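Local coordinates for methyltransferase (Geobacter sulfurreducens PCA, PDB 3C3P) that probably transfers a methyl group from S-adenosyl-L-methionine to a hydroxyl oxygen of a substrate, as a class I O-methyltransferase, at the interface of chains A and B. Residues are numbered along the deposited sequence; one frame, centred on the assembly and turned at random. Chains: chain A/B, Methyltransferase.

The interface of chains A and B. Residues chain A 5-7, 198-199; chain B 5-6, 198.
A short antiparallel beta bridge between A:Val6 and B:Val6 joins the N-terminal segments of two copies of a methyltransferase of the class I O-methyltransferase family, whose members use S-adenosylmethionine. The bridge lies just before helix 8-16, at the two-fold axis of the deposited dimer, which may or may not be the biological one. The backbone N of A:Asp7 donates a hydrogen bond to the carbonyl O of B:Ile5 at 2.9 Å. The bond is nearly straight at the hydrogen, yet the donor stands above the carbonyl plane, 40° out of it, rather than on a lone pair. Because main-chain atoms make this bond, it does not depend on the aspartate side chain.

Beside the bridge, each valine meets the proline of the other chain, the residue that follows strand 192-197. The two methyl groups of A:Val6 divide the work. CG1 is anti to the backbone N (chi1 -177°) and lies 3.4 Å from B:Ile5 O, while CG2, anti to the carbonyl carbon, reaches CG of the B:Pro198 ring at 3.6 Å. In the twin contact B:Val6 has another rotamer (chi1 -49°), but its CG1 takes the same place anti to the carbonyl carbon and meets A:Pro198 CG at 3.7 Å; what differs is the other methyl, CG2, which lies between the backbone N and the carbonyl carbon. Both valine-proline pairs cross at about a right angle. A short branched side chain suits a bridge position, since it favours extended backbone and still offers a methyl to the neighbour. Proline suits its place because its rigid ring holds CG and CB towards that methyl, and its ring-closed backbone N has no hydrogen needing an acceptor in apolar surroundings. The rings also approach each other's backbone: B:Pro198 CG sits 3.5 Å from A:Pro198 O.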
loop_
_atom_site.group_PDB
_atom_site.type_symbol
_atom_site.label_atom_id
_atom_site.label_comp_id
_atom_site.label_asym_id
_atom_site.label_seq_id
_atom_site.Cartn_x
_atom_site.Cartn_y
_atom_site.Cartn_z
ATOM N N ILE A 5 11.895 5.962 -13.165
ATOM C CA ILE A 5 11.099 4.904 -12.559
ATOM C C ILE A 5 9.790 4.771 -13.350
ATOM O O ILE A 5 9.710 3.954 -14.244
ATOM C CB ILE A 5 10.947 5.130 -11.067
ATOM C CG1 ILE A 5 12.358 5.214 -10.475
ATOM C CG2 ILE A 5 10.178 4.001 -10.423
ATOM C CD1 ILE A 5 12.429 5.431 -8.971
ATOM N N VAL A 6 8.784 5.583 -13.054
ATOM C CA VAL A 6 7.514 5.510 -13.797
ATOM C C VAL A 6 7.640 6.244 -15.156
ATOM O O VAL A 6 8.237 7.317 -15.235
ATOM C CB VAL A 6 6.307 6.091 -12.967
ATOM C CG1 VAL A 6 4.993 5.931 -13.728
ATOM C CG2 VAL A 6 6.196 5.418 -11.561
ATOM N N ASP A 7 7.134 5.606 -16.210
ATOM C CA ASP A 7 7.131 6.168 -17.566
ATOM C C ASP A 7 6.511 7.562 -17.491
ATOM O O ASP A 7 5.469 7.768 -16.886
ATOM C CB ASP A 7 6.365 5.260 -18.534
ATOM C CG ASP A 7 6.191 5.873 -19.897
ATOM O OD1 ASP A 7 6.993 6.734 -20.272
ATOM O OD2 ASP A 7 5.249 5.500 -20.620
ATOM N N PRO A 198 6.943 1.074 -6.806
ATOM C CA PRO A 198 7.718 2.104 -7.469
ATOM C C PRO A 198 7.031 3.451 -7.716
ATOM O O PRO A 198 6.968 3.911 -8.863
ATOM C CB PRO A 198 8.117 1.426 -8.777
ATOM C CG PRO A 198 7.095 0.507 -9.033
ATOM C CD PRO A 198 6.544 0.008 -7.730
ATOM N N VAL A 199 6.509 4.010 -6.626
ATOM C CA VAL A 199 5.866 5.345 -6.637
ATOM C C VAL A 199 6.949 6.349 -6.257
ATOM O O VAL A 199 7.757 6.111 -5.388
ATOM C CB VAL A 199 4.655 5.481 -5.672
ATOM C CG1 VAL A 199 5.054 5.271 -4.234
ATOM C CG2 VAL A 199 4.014 6.860 -5.820
ATOM N N ILE B 5 5.014 0.788 -17.912
ATOM C CA ILE B 5 4.436 1.459 -16.749
ATOM C C ILE B 5 5.619 1.971 -15.920
ATOM O O ILE B 5 5.673 3.148 -15.540
ATOM C CB ILE B 5 3.416 0.569 -16.067
ATOM C CG1 ILE B 5 2.152 0.598 -16.936
ATOM C CG2 ILE B 5 3.114 1.049 -14.642
ATOM C CD1 ILE B 5 1.174 -0.541 -16.661
ATOM N N VAL B 6 6.561 1.074 -15.663
ATOM C CA VAL B 6 7.795 1.442 -14.955
ATOM C C VAL B 6 8.969 0.960 -15.790
ATOM O O VAL B 6 8.889 -0.020 -16.499
ATOM C CB VAL B 6 7.958 0.855 -13.529
ATOM C CG1 VAL B 6 6.686 1.079 -12.672
ATOM C CG2 VAL B 6 8.323 -0.606 -13.576
ATOM N N PRO B 198 1.841 2.123 -9.376
ATOM C CA PRO B 198 2.378 1.505 -10.552
ATOM C C PRO B 198 3.096 0.212 -10.273
ATOM O O PRO B 198 4.295 0.117 -10.426
ATOM C CB PRO B 198 3.317 2.581 -11.121
ATOM C CG PRO B 198 3.737 3.374 -9.979
ATOM C CD PRO B 198 2.725 3.181 -8.855
#